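Long-range contacts in probable host range protein 2-3 (PDB 5CZ3), which probably helps the virus multiply in different cell types, as a host-range protein of the poxvirus C7 family: residues V20-V25 / P116-N121; G30-C35 / Y104-R109; T48-L53 / S86-V91. One frame throughout, in Å; residues are numbered along the deposited sequence.

Contact 1. Residues V20-V25 / P116-N121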
ATOM      1  N   VAL A  20      -3.950   6.657  -9.695  1.00 47.49           N
ATOM      2  CA  VAL A  20      -3.767   5.219  -9.850  1.00 46.13           C
ATOM      3  C   VAL A  20      -4.275   4.461  -8.626  1.00 44.26           C
ATOM      4  O   VAL A  20      -3.974   4.830  -7.489  1.00 43.05           O
ATOM      5  CB  VAL A  20      -2.282   4.870 -10.091  1.00 45.38           C
ATOM      6  CG1 VAL A  20      -2.056   3.368  -9.999  1.00 44.67           C
ATOM      7  CG2 VAL A  20      -1.820   5.406 -11.439  1.00 47.10           C
ATOM      8  N   SER A  21      -5.050   3.406  -8.863  1.00 43.86           N
ATOM      9  CA  SER A  21      -5.564   2.576  -7.782  1.00 42.39           C
ATOM     10  C   SER A  21      -4.869   1.220  -7.744  1.00 42.48           C
ATOM     11  O   SER A  21      -5.095   0.373  -8.609  1.00 44.29           O
ATOM     12  CB  SER A  21      -7.075   2.373  -7.926  1.00 43.60           C
ATOM     13  OG  SER A  21      -7.782   3.589  -7.760  1.00 44.27           O
ATOM     14  N   ILE A  22      -4.018   1.020  -6.743  1.00 41.00           N
ATOM     15  CA  ILE A  22      -3.423  -0.286  -6.505  1.00 41.29           C
ATOM     16  C   ILE A  22      -4.294  -1.030  -5.501  1.00 41.83           C
ATOM     17  O   ILE A  22      -4.176  -0.823  -4.293  1.00 41.61           O
ATOM     18  CB  ILE A  22      -1.983  -0.180  -5.977  1.00 39.70           C
ATOM     19  CG1 ILE A  22      -1.155   0.751  -6.863  1.00 39.15           C
ATOM     20  CG2 ILE A  22      -1.341  -1.554  -5.913  1.00 40.61           C
ATOM     21  CD1 ILE A  22       0.234   1.021  -6.328  1.00 37.56           C
ATOM     22  N   LYS A  23      -5.170  -1.893  -6.004  1.00 42.99           N
ATOM     23  CA  LYS A  23      -6.206  -2.492  -5.172  1.00 43.80           C
ATOM     24  C   LYS A  23      -5.885  -3.919  -4.741  1.00 43.71           C
ATOM     25  O   LYS A  23      -5.152  -4.639  -5.425  1.00 44.45           O
ATOM     26  CB  LYS A  23      -7.546  -2.462  -5.910  1.00 46.73           C
ATOM     27  CG  LYS A  23      -7.912  -1.086  -6.440  1.00 47.76           C
ATOM     28  CD  LYS A  23      -9.405  -0.954  -6.664  1.00 49.95           C
ATOM     29  CE  LYS A  23     -10.142  -0.814  -5.344  1.00 49.78           C
ATOM     30  NZ  LYS A  23     -11.599  -0.591  -5.545  1.00 53.59           N
ATOM     31  N   HIS A  24      -6.446  -4.308  -3.598  1.00 42.86           N
ATOM     32  CA  HIS A  24      -6.287  -5.648  -3.035  1.00 42.86           C
ATOM     33  C   HIS A  24      -4.816  -6.008  -2.842  1.00 42.01           C
ATOM     34  O   HIS A  24      -4.365  -7.081  -3.242  1.00 42.56           O
ATOM     35  CB  HIS A  24      -6.982  -6.690  -3.919  1.00 44.25           C
ATOM     36  CG  HIS A  24      -8.466  -6.510  -4.012  1.00 44.86           C
ATOM     37  ND1 HIS A  24      -9.307  -7.496  -4.482  1.00 47.08           N
ATOM     38  CD2 HIS A  24      -9.260  -5.459  -3.696  1.00 43.73           C
ATOM     39  CE1 HIS A  24     -10.555  -7.060  -4.450  1.00 47.09           C
ATOM     40  NE2 HIS A  24     -10.553  -5.827  -3.978  1.00 45.30           N
ATOM     41  N   VAL A  25      -4.079  -5.095  -2.220  1.00 40.41           N
ATOM     42  CA  VAL A  25      -2.661  -5.284  -1.946  1.00 40.29           C
ATOM     43  C   VAL A  25      -2.450  -6.335  -0.855  1.00 41.28           C
ATOM     44  O   VAL A  25      -1.413  -6.992  -0.797  1.00 42.36           O
ATOM     45  CB  VAL A  25      -2.008  -3.950  -1.529  1.00 38.63           C
ATOM     46  CG1 VAL A  25      -0.522  -4.123  -1.272  1.00 38.21           C
ATOM     47  CG2 VAL A  25      -2.242  -2.900  -2.602  1.00 39.18           C
ATOM     48  N   PRO A 116       3.466  -7.858  -2.411  1.00 42.54           N
ATOM     49  CA  PRO A 116       3.534  -7.607  -3.853  1.00 42.63           C
ATOM     50  C   PRO A 116       4.485  -6.455  -4.181  1.00 43.39           C
ATOM     51  O   PRO A 116       4.706  -5.577  -3.345  1.00 42.37           O
ATOM     52  CB  PRO A 116       2.090  -7.257  -4.214  1.00 40.87           C
ATOM     53  CG  PRO A 116       1.536  -6.667  -2.965  1.00 39.99           C
ATOM     54  CD  PRO A 116       2.193  -7.403  -1.827  1.00 40.69           C
ATOM     55  N   THR A 117       5.044  -6.471  -5.388  1.00 44.78           N
ATOM     56  CA  THR A 117       5.978  -5.436  -5.814  1.00 45.68           C
ATOM     57  C   THR A 117       5.504  -4.779  -7.105  1.00 46.51           C
ATOM     58  O   THR A 117       5.230  -5.460  -8.093  1.00 47.62           O
ATOM     59  CB  THR A 117       7.394  -6.004  -6.020  1.00 48.51           C
ATOM     60  OG1 THR A 117       7.824  -6.661  -4.823  1.00 48.78           O
ATOM     61  CG2 THR A 117       8.372  -4.892  -6.365  1.00 50.16           C
ATOM     62  N   PHE A 118       5.408  -3.454  -7.086  1.00 47.29           N
ATOM     63  CA  PHE A 118       4.909  -2.710  -8.234  1.00 49.31           C
ATOM     64  C   PHE A 118       5.926  -1.707  -8.747  1.00 50.36           C
ATOM     65  O   PHE A 118       6.858  -1.325  -8.039  1.00 50.64           O
ATOM     66  CB  PHE A 118       3.617  -1.970  -7.881  1.00 49.43           C
ATOM     67  CG  PHE A 118       2.611  -2.810  -7.158  1.00 49.41           C
ATOM     68  CD1 PHE A 118       1.711  -3.592  -7.858  1.00 49.88           C
ATOM     69  CD2 PHE A 118       2.558  -2.807  -5.773  1.00 48.87           C
ATOM     70  CE1 PHE A 118       0.781  -4.366  -7.193  1.00 49.47           C
ATOM     71  CE2 PHE A 118       1.631  -3.578  -5.101  1.00 48.08           C
ATOM     72  CZ  PHE A 118       0.742  -4.360  -5.812  1.00 48.10           C
ATOM     73  N   LEU A 119       5.734  -1.284  -9.991  1.00 50.87           N
ATOM     74  CA  LEU A 119       6.468  -0.155 -10.543  1.00 51.48           C
ATOM     75  C   LEU A 119       5.462   0.900 -10.957  1.00 50.06           C
ATOM     76  O   LEU A 119       4.453   0.583 -11.586  1.00 49.44           O
ATOM     77  CB  LEU A 119       7.325  -0.572 -11.742  1.00 54.00           C
ATOM     78  N   VAL A 120       5.736   2.154 -10.616  1.00 49.70           N
ATOM     79  CA  VAL A 120       4.871   3.248 -11.034  1.00 50.27           C
ATOM     80  C   VAL A 120       5.686   4.404 -11.606  1.00 53.62           C
ATOM     81  O   VAL A 120       6.485   5.023 -10.904  1.00 54.95           O
ATOM     82  CB  VAL A 120       4.004   3.764  -9.869  1.00 47.87           C
ATOM     83  CG1 VAL A 120       3.171   4.954 -10.319  1.00 48.31           C
ATOM     84  CG2 VAL A 120       3.108   2.655  -9.335  1.00 45.58           C
ATOM     85  N   ASN A 121       5.483   4.681 -12.890  1.00 55.87           N
ATOM     86  CA  ASN A 121       6.157   5.787 -13.557  1.00 59.41           C
ATOM     87  C   ASN A 121       5.343   7.068 -13.432  1.00 60.59           C
ATOM     88  O   ASN A 121       4.441   7.304 -14.225  1.00 61.08           O
ATOM     89  CB  ASN A 121       6.393   5.451 -15.032  1.00 61.69           C
ATOM     90  CG  ASN A 121       7.324   6.433 -15.722  1.00 65.00           C
ATOM     91  OD1 ASN A 121       7.224   7.646 -15.537  1.00 65.61           O
ATOM     92  ND2 ASN A 121       8.240   5.906 -16.527  1.00 67.64           N
TER
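With chi1 near -50°, Ile22 holds its CG2 methyl anti to the backbone N, and its CG1 branch lies beside that N. On the other segment, Phe118 has CG anti to its own carbonyl carbon, and its ring reaches toward Ile22. The two side chains meet tip to tip. Ile22 CG2 sits over one face of the phenyl ring, 3.7 Å from its centroid and 19° off the ring normal. This is a CH-pi contact. The methyl is shifted toward the rim, so its closest ring atom is the one at the tip of the ring: Ile22 CG2 to Phe118 CZ is 3.5 Å. The longer branch of Ile22 is extended (chi2 174°). It carries CD1 toward Val120, where Ile22 CD1 and Val120 CG2 are a looser 4.5 Å apart.

Val25 approaches the same ring differently. Its CG1, anti to the backbone N, lies at the ring edge near the plane, with Val25 CG1 to Phe118 CE2 at 4.4 Å. The same methyl packs more closely on the pyrrolidine ring of Pro116, with Val25 CG1 to Pro116 CG at 3.7 Å. The Val25 and Pro116 side chains cross at about a right angle. Phe118 thus has one methyl over a face and another at its edge. No hydrogen bond joins the two segments. All five touching residues are buried and apolar.

The contact is face-to-face packing between the two sheets of the beta-sandwich. Strand 20-23 runs between strands 10-15 and 138-140 of the antiparallel sheet, and Ile22 also touches Leu15. Strand 117-121 belongs to the mixed sheet, where Phe118 touches Cys35 and Val120 touches Ile37, both on the neighbouring strand 34-40.

Contact 2. Residues G30-C35 / Y104-R109; sequences GDSYGC and YSDVER
Two serine hydroxyls grip one carboxylate oxygen. Ser32 OG donates to Asp106 OD2 across the contact at 2.5 Å and meets the anti lone pair of that oxygen, on the side away from OD1. Ser105 OG donates to the same Asp106 OD2 at 2.6 Å, but arrives from above the carboxylate plane, 42° out of it. The Ser105 hydroxyl is also an acceptor. The backbone Tyr33 N points its hydrogen at Ser105 OG over 3.0 Å, in a nearly straight bond (168°). A chain of two hydrogen bonds therefore runs from Tyr33 N through Ser105 OG to Asp106 OD2. Ser105 OG stands between its own backbone N and carbonyl carbon, the crowded position. Ser32 OG is instead anti to its backbone N. Beside the polar cluster, Ser105 CB packs against Tyr33 CD1 at 3.6 Å.

This cluster lies at one end of the beta-sandwich. Here the chain enters strand 34-40 and leaves strand 99-104, which are antiparallel neighbours in the mixed sheet. The backbones come very close at Gly34, with 4.1 Å between Gly34 CA and Tyr104 CA. Gly34 has no side chain to hold them apart.

Further out, Tyr115 OH is hydrogen-bonded to both Ser32 OG and Ser105 N, and so helps to place the two serines. Lys64 accepts a hydrogen bond from Tyr33 OH at its O, while its NZ is hydrogen-bonded to Asp31 O and forms a salt bridge with Asp106 OD1, which, with the two donors on OD2, would be expected to stabilise the charged form of Asp106. Before Ser32 the chain makes an inverse gamma turn centred on Asp31, whose OD1 is hydrogen-bonded to His9 NE2.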
ATOM      1  N   GLY A  30      -2.943 -14.302   5.860  1.00 55.08           N
ATOM      2  CA  GLY A  30      -1.819 -13.970   6.719  1.00 55.11           C
ATOM      3  C   GLY A  30      -2.016 -12.665   7.462  1.00 53.22           C
ATOM      4  O   GLY A  30      -2.504 -11.688   6.893  1.00 50.82           O
ATOM      5  N   ASP A  31      -1.639 -12.643   8.739  1.00 54.27           N
ATOM      6  CA  ASP A  31      -1.744 -11.427   9.539  1.00 52.59           C
ATOM      7  C   ASP A  31      -0.569 -10.501   9.253  1.00 50.28           C
ATOM      8  O   ASP A  31       0.296 -10.287  10.105  1.00 50.90           O
ATOM      9  CB  ASP A  31      -1.809 -11.756  11.032  1.00 54.99           C
ATOM     10  CG  ASP A  31      -2.025 -10.520  11.890  1.00 54.35           C
ATOM     11  OD1 ASP A  31      -2.597  -9.535  11.379  1.00 52.42           O
ATOM     12  OD2 ASP A  31      -1.620 -10.532  13.071  1.00 56.21           O
ATOM     13  N   SER A  32      -0.546  -9.957   8.043  1.00 48.32           N
ATOM     14  CA  SER A  32       0.516  -9.058   7.622  1.00 47.62           C
ATOM     15  C   SER A  32       0.096  -8.317   6.363  1.00 47.67           C
ATOM     16  O   SER A  32      -0.689  -8.828   5.565  1.00 47.03           O
ATOM     17  CB  SER A  32       1.815  -9.827   7.374  1.00 48.05           C
ATOM     18  OG  SER A  32       2.918  -8.946   7.256  1.00 46.51           O
ATOM     19  N   TYR A  33       0.628  -7.123   6.178  1.00 49.04           N
ATOM     20  CA  TYR A  33       0.348  -6.319   5.011  1.00 49.21           C
ATOM     21  C   TYR A  33       1.507  -5.421   4.641  1.00 47.17           C
ATOM     22  O   TYR A  33       2.302  -5.069   5.459  1.00 48.12           O
ATOM     23  CB  TYR A  33      -0.931  -5.520   5.175  1.00 51.30           C
ATOM     24  CG  TYR A  33      -1.321  -5.196   6.580  1.00 54.27           C
ATOM     25  CD1 TYR A  33      -0.671  -4.212   7.285  1.00 55.67           C
ATOM     26  CD2 TYR A  33      -2.361  -5.853   7.192  1.00 56.24           C
ATOM     27  CE1 TYR A  33      -1.036  -3.906   8.558  1.00 58.81           C
ATOM     28  CE2 TYR A  33      -2.732  -5.551   8.461  1.00 58.66           C
ATOM     29  CZ  TYR A  33      -2.062  -4.580   9.135  1.00 61.08           C
ATOM     30  OH  TYR A  33      -2.423  -4.275  10.399  1.00 65.91           O
ATOM     31  N   GLY A  34       1.593  -5.055   3.385  1.00 44.66           N
ATOM     32  CA  GLY A  34       2.677  -4.226   2.896  1.00 43.85           C
ATOM     33  C   GLY A  34       2.907  -4.453   1.417  1.00 44.58           C
ATOM     34  O   GLY A  34       2.303  -5.345   0.816  1.00 46.65           O
ATOM     35  N   CYS A  35       3.781  -3.641   0.828  1.00 43.51           N
ATOM     36  CA  CYS A  35       4.109  -3.765  -0.586  1.00 43.40           C
ATOM     37  C   CYS A  35       5.360  -2.977  -0.939  1.00 43.14           C
ATOM     38  O   CYS A  35       5.863  -2.189  -0.136  1.00 42.34           O
ATOM     39  CB  CYS A  35       2.944  -3.289  -1.455  1.00 43.10           C
ATOM     40  SG  CYS A  35       2.534  -1.547  -1.251  1.00 45.19           S
ATOM     41  N   TYR A 104       5.251  -1.938   5.110  1.00 44.88           N
ATOM     42  CA  TYR A 104       5.395  -3.201   5.827  1.00 45.23           C
ATOM     43  C   TYR A 104       4.787  -3.166   7.223  1.00 46.01           C
ATOM     44  O   TYR A 104       4.769  -2.128   7.885  1.00 46.54           O
ATOM     45  CB  TYR A 104       6.875  -3.589   5.924  1.00 46.35           C
ATOM     46  CG  TYR A 104       7.741  -2.583   6.654  1.00 47.09           C
ATOM     47  CD1 TYR A 104       8.244  -1.465   6.001  1.00 46.54           C
ATOM     48  CD2 TYR A 104       8.065  -2.758   7.994  1.00 48.37           C
ATOM     49  CE1 TYR A 104       9.038  -0.545   6.662  1.00 47.67           C
ATOM     50  CE2 TYR A 104       8.859  -1.843   8.664  1.00 49.69           C
ATOM     51  CZ  TYR A 104       9.343  -0.740   7.993  1.00 49.56           C
ATOM     52  OH  TYR A 104      10.134   0.173   8.653  1.00 51.82           O
ATOM     53  N   SER A 105       4.292  -4.318   7.662  1.00 46.18           N
ATOM     54  CA  SER A 105       3.784  -4.478   9.017  1.00 46.37           C
ATOM     55  C   SER A 105       4.743  -5.331   9.837  1.00 48.53           C
ATOM     56  O   SER A 105       4.711  -5.310  11.067  1.00 50.03           O
ATOM     57  CB  SER A 105       2.393  -5.115   9.004  1.00 45.92           C
ATOM     58  OG  SER A 105       2.429  -6.413   8.434  1.00 48.53           O
ATOM     59  N   ASP A 106       5.596  -6.079   9.143  1.00 48.61           N
ATOM     60  CA  ASP A 106       6.519  -6.997   9.799  1.00 49.78           C
ATOM     61  C   ASP A 106       7.917  -6.934   9.189  1.00 50.38           C
ATOM     62  O   ASP A 106       8.105  -6.418   8.086  1.00 48.49           O
ATOM     63  CB  ASP A 106       5.982  -8.428   9.727  1.00 49.26           C
ATOM     64  CG  ASP A 106       4.605  -8.565  10.348  1.00 48.19           C
ATOM     65  OD1 ASP A 106       4.526  -8.803  11.570  1.00 49.76           O
ATOM     66  OD2 ASP A 106       3.602  -8.431   9.614  1.00 46.12           O
ATOM     67  N   VAL A 107       8.891  -7.469   9.919  1.00 53.49           N
ATOM     68  CA  VAL A 107      10.287  -7.459   9.492  1.00 56.21           C
ATOM     69  C   VAL A 107      10.699  -8.825   8.948  1.00 58.98           C
ATOM     70  O   VAL A 107      11.549  -8.923   8.059  1.00 58.37           O
ATOM     71  CB  VAL A 107      11.222  -7.066  10.656  1.00 58.92           C
ATOM     72  CG2 VAL A 107      10.758  -5.762  11.286  1.00 57.96           C
ATOM     73  N   GLU A 108      10.084  -9.875   9.485  1.00 69.45           N
ATOM     74  CA  GLU A 108      10.386 -11.246   9.088  1.00 72.90           C
ATOM     75  C   GLU A 108      10.158 -11.460   7.600  1.00 70.14           C
ATOM     76  O   GLU A 108       9.160 -11.006   7.041  1.00 66.15           O
ATOM     77  CB  GLU A 108       9.540 -12.236   9.891  1.00 75.15           C
ATOM     78  CG  GLU A 108       9.761 -12.177  11.393  1.00 79.16           C
ATOM     79  CD  GLU A 108       8.965 -11.070  12.063  1.00 78.69           C
ATOM     80  OE1 GLU A 108       8.438 -10.193  11.346  1.00 75.06           O
ATOM     81  OE2 GLU A 108       8.867 -11.079  13.307  1.00 82.96           O
ATOM     82  N   ARG A 109      11.082 -12.145   6.942  1.00 72.72           N
ATOM     83  CA  ARG A 109      11.001 -12.403   5.514  1.00 71.18           C
ATOM     84  C   ARG A 109       9.849 -13.297   5.159  1.00 67.51           C
ATOM     85  O   ARG A 109       9.319 -13.246   4.088  1.00 65.37           O
ATOM     86  CB  ARG A 109      12.299 -13.010   4.988  1.00 76.67           C
ATOM     87  CG  ARG A 109      13.473 -12.073   5.074  1.00 80.86           C
ATOM     88  CD  ARG A 109      14.114 -11.779   3.734  1.00 90.05           C
ATOM     89  NE  ARG A 109      14.721 -10.454   3.737  1.00 94.96           N
ATOM     90  CZ  ARG A 109      14.500  -9.521   2.819  1.00 94.16           C
ATOM     91  NH2 ARG A 109      15.083  -8.346   2.909  1.00 96.43           N
TER

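Contact 3. Residues T48-L53 / S86-V91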
ATOM      1  N   THR A  48       1.511  11.557  -3.101  1.00 41.51           N
ATOM      2  CA  THR A  48       0.565  11.328  -2.016  1.00 40.80           C
ATOM      3  C   THR A  48       0.024   9.903  -2.041  1.00 42.12           C
ATOM      4  O   THR A  48      -0.527   9.456  -3.048  1.00 43.02           O
ATOM      5  CB  THR A  48      -0.618  12.316  -2.086  1.00 40.46           C
ATOM      6  OG1 THR A  48      -0.127  13.662  -2.101  1.00 41.04           O
ATOM      7  CG2 THR A  48      -1.541  12.134  -0.890  1.00 39.42           C
ATOM      8  N   PHE A  49       0.191   9.191  -0.932  1.00 43.47           N
ATOM      9  CA  PHE A  49      -0.369   7.852  -0.783  1.00 45.30           C
ATOM     10  C   PHE A  49      -1.547   7.862   0.182  1.00 44.59           C
ATOM     11  O   PHE A  49      -1.444   8.387   1.289  1.00 46.11           O
ATOM     12  CB  PHE A  49       0.681   6.862  -0.275  1.00 46.91           C
ATOM     13  CG  PHE A  49       1.855   6.681  -1.191  1.00 49.95           C
ATOM     14  CD1 PHE A  49       2.936   7.544  -1.135  1.00 50.72           C
ATOM     15  CD2 PHE A  49       1.891   5.628  -2.091  1.00 51.80           C
ATOM     16  CE1 PHE A  49       4.021   7.372  -1.969  1.00 52.70           C
ATOM     17  CE2 PHE A  49       2.973   5.452  -2.929  1.00 53.87           C
ATOM     18  CZ  PHE A  49       4.039   6.325  -2.868  1.00 54.35           C
ATOM     19  N   ILE A  50      -2.664   7.280  -0.236  1.00 43.23           N
ATOM     20  CA  ILE A  50      -3.761   7.021   0.686  1.00 41.24           C
ATOM     21  C   ILE A  50      -3.987   5.519   0.789  1.00 41.00           C
ATOM     22  O   ILE A  50      -4.303   4.857  -0.200  1.00 42.38           O
ATOM     23  CB  ILE A  50      -5.060   7.730   0.258  1.00 41.16           C
ATOM     24  CG1 ILE A  50      -4.945   9.231   0.519  1.00 39.35           C
ATOM     25  CG2 ILE A  50      -6.252   7.164   1.016  1.00 42.06           C
ATOM     26  CD1 ILE A  50      -6.211  10.001   0.245  1.00 39.21           C
ATOM     27  N   LEU A  51      -3.799   4.983   1.990  1.00 39.92           N
ATOM     28  CA  LEU A  51      -3.973   3.557   2.232  1.00 39.43           C
ATOM     29  C   LEU A  51      -5.241   3.308   3.029  1.00 39.08           C
ATOM     30  O   LEU A  51      -5.392   3.812   4.143  1.00 38.14           O
ATOM     31  CB  LEU A  51      -2.767   2.970   2.974  1.00 38.79           C
ATOM     32  CG  LEU A  51      -1.378   3.055   2.331  1.00 38.68           C
ATOM     33  CD1 LEU A  51      -0.708   4.392   2.619  1.00 37.65           C
ATOM     34  CD2 LEU A  51      -0.501   1.904   2.801  1.00 40.16           C
ATOM     35  N   VAL A  52      -6.155   2.532   2.457  1.00 39.88           N
ATOM     36  CA  VAL A  52      -7.384   2.181   3.153  1.00 40.64           C
ATOM     37  C   VAL A  52      -7.297   0.750   3.667  1.00 42.06           C
ATOM     38  O   VAL A  52      -7.421  -0.206   2.902  1.00 43.94           O
ATOM     39  CB  VAL A  52      -8.613   2.336   2.247  1.00 41.91           C
ATOM     40  CG1 VAL A  52      -9.878   1.966   3.007  1.00 42.76           C
ATOM     41  CG2 VAL A  52      -8.698   3.762   1.711  1.00 40.75           C
ATOM     42  N   LEU A  53      -7.077   0.614   4.970  1.00 42.53           N
ATOM     43  CA  LEU A  53      -6.897  -0.691   5.591  1.00 45.20           C
ATOM     44  C   LEU A  53      -8.162  -1.157   6.300  1.00 48.52           C
ATOM     45  O   LEU A  53      -8.771  -0.405   7.062  1.00 48.23           O
ATOM     46  CB  LEU A  53      -5.730  -0.649   6.581  1.00 43.83           C
ATOM     47  CG  LEU A  53      -5.458  -1.921   7.387  1.00 45.93           C
ATOM     48  CD1 LEU A  53      -5.003  -3.050   6.475  1.00 47.13           C
ATOM     49  CD2 LEU A  53      -4.430  -1.660   8.479  1.00 45.88           C
ATOM     50  N   SER A  86     -12.773   0.649   8.763  1.00 64.17           N
ATOM     51  CA  SER A  86     -11.575   0.996   8.008  1.00 59.03           C
ATOM     52  C   SER A  86     -10.616   1.902   8.768  1.00 55.93           C
ATOM     53  O   SER A  86     -11.032   2.795   9.506  1.00 57.91           O
ATOM     54  CB  SER A  86     -11.963   1.670   6.689  1.00 58.79           C
ATOM     55  OG  SER A  86     -12.727   0.796   5.879  1.00 60.84           O
ATOM     56  N   LEU A  87      -9.325   1.654   8.576  1.00 51.47           N
ATOM     57  CA  LEU A  87      -8.275   2.551   9.038  1.00 48.26           C
ATOM     58  C   LEU A  87      -7.699   3.269   7.823  1.00 46.29           C
ATOM     59  O   LEU A  87      -7.327   2.631   6.838  1.00 44.98           O
ATOM     60  CB  LEU A  87      -7.179   1.784   9.784  1.00 45.88           C
ATOM     61  CG  LEU A  87      -7.600   0.945  10.994  1.00 47.23           C
ATOM     62  CD1 LEU A  87      -6.446   0.079  11.475  1.00 45.88           C
ATOM     63  CD2 LEU A  87      -8.101   1.841  12.116  1.00 47.99           C
ATOM     64  N   ILE A  88      -7.629   4.594   7.888  1.00 46.50           N
ATOM     65  CA  ILE A  88      -7.218   5.380   6.731  1.00 45.46           C
ATOM     66  C   ILE A  88      -5.894   6.102   6.961  1.00 45.53           C
ATOM     67  O   ILE A  88      -5.823   7.064   7.725  1.00 47.05           O
ATOM     68  CB  ILE A  88      -8.300   6.407   6.352  1.00 46.26           C
ATOM     69  CG1 ILE A  88      -9.615   5.689   6.045  1.00 47.06           C
ATOM     70  CG2 ILE A  88      -7.853   7.235   5.160  1.00 45.63           C
ATOM     71  CD1 ILE A  88     -10.802   6.612   5.913  1.00 49.63           C
ATOM     72  N   TYR A  89      -4.849   5.624   6.295  1.00 44.30           N
ATOM     73  CA  TYR A  89      -3.532   6.245   6.374  1.00 43.27           C
ATOM     74  C   TYR A  89      -3.302   7.198   5.204  1.00 40.92           C
ATOM     75  O   TYR A  89      -3.806   6.979   4.101  1.00 40.14           O
ATOM     76  CB  TYR A  89      -2.429   5.183   6.390  1.00 44.50           C
ATOM     77  CG  TYR A  89      -2.419   4.277   7.602  1.00 47.57           C
ATOM     78  CD1 TYR A  89      -3.213   3.138   7.651  1.00 49.02           C
ATOM     79  CD2 TYR A  89      -1.597   4.548   8.688  1.00 48.95           C
ATOM     80  CE1 TYR A  89      -3.196   2.302   8.752  1.00 50.43           C
ATOM     81  CE2 TYR A  89      -1.573   3.717   9.793  1.00 50.36           C
ATOM     82  CZ  TYR A  89      -2.375   2.597   9.819  1.00 51.45           C
ATOM     83  OH  TYR A  89      -2.353   1.771  10.919  1.00 54.72           O
ATOM     84  N   LYS A  90      -2.533   8.253   5.449  1.00 40.69           N
ATOM     85  CA  LYS A  90      -2.140   9.173   4.389  1.00 41.20           C
ATOM     86  C   LYS A  90      -0.697   9.613   4.586  1.00 43.64           C
ATOM     87  O   LYS A  90      -0.339  10.140   5.639  1.00 42.76           O
ATOM     88  CB  LYS A  90      -3.062  10.394   4.349  1.00 40.93           C
ATOM     89  CG  LYS A  90      -2.677  11.417   3.285  1.00 40.37           C
ATOM     90  CD  LYS A  90      -3.685  12.555   3.202  1.00 41.06           C
ATOM     91  CE  LYS A  90      -3.282  13.575   2.145  1.00 41.34           C
ATOM     92  NZ  LYS A  90      -4.291  14.663   1.997  1.00 43.31           N
ATOM     93  N   VAL A  91       0.135   9.388   3.575  1.00 47.26           N
ATOM     94  CA  VAL A  91       1.526   9.807   3.648  1.00 51.65           C
ATOM     95  C   VAL A  91       1.924  10.552   2.375  1.00 55.07           C
ATOM     96  O   VAL A  91       1.501  10.204   1.273  1.00 55.63           O
ATOM     97  CB  VAL A  91       2.474   8.599   3.894  1.00 45.77           C
ATOM     98  CG1 VAL A  91       2.409   7.604   2.752  1.00 45.35           C
ATOM     99  CG2 VAL A  91       3.903   9.069   4.116  1.00 46.69           C
TER
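The tight part of this contact is its backbone ladder and the face bearing Phe49, Leu51, Leu53, Leu87, Tyr89 and Val91. Six N-H...O bonds join the strands. The shortest is Leu87 N to Leu53 O at 2.6 Å, and Phe49 N meets Val91 O at 2.8 Å in an almost straight bond (174°). Leu51 N sits above the plane of the Tyr89 carbonyl. On this face Phe49 lies side by side with Val91, and Leu53 with both Leu87 and Tyr89. Val91 CG1, in the crowded position between N and carbonyl carbon, packs 3.6 Å from Phe49 CB. Leu53 CD2 lies 4.0 Å from Leu87 CD1 and also meets the edge of the Tyr89 ring.

Strands 45-54 and 87-95 are antiparallel neighbours in a six-stranded sheet of the beta-sandwich, and the N-to-C directions of their short segments differ by 166°. Strands 10-15 and 79-82 flank the pair. The tight face looks inward, toward the second sheet.

The face with Ile50, Val52, Ile88 and Lys90 is looser. Ile50 CG2 and Ile88 CG2 are 4.4 Å apart. Lys90 is exposed. Its chain is fully extended and crosses Ile50 and Thr48 obliquely, so that Lys90 CE touches Thr48 CG2 at 3.8 Å. Near the end of the modelled chain, Trp151 touches Ile50 and Arg150 touches Val52.

How the contacts relate
From the N terminus, the first segment met is 20-25, whose partner 116-121 follows 90 residues later, so contact 1 closes the longest loop and joins the two sheets. Within that loop, 30-35 pairs with 104-109. Contact 2 closes the second loop where two inner strands of the mixed sheet, 34-40 and 99-104, respectively begin and end. Innermost is contact 3, where 48-53 meets 86-91 inside the antiparallel sheet. The three loops are concentric and none cross. Contacts 1 and 2 touch where Val25 and Pro116 pack on Gly34 and Cys35. Contact 2 reaches contact 3 through Tyr33 OH, 3.8 Å from Leu53 CD2. Contacts 1 and 3 do not touch; their nearest atoms are about 6 Å apart.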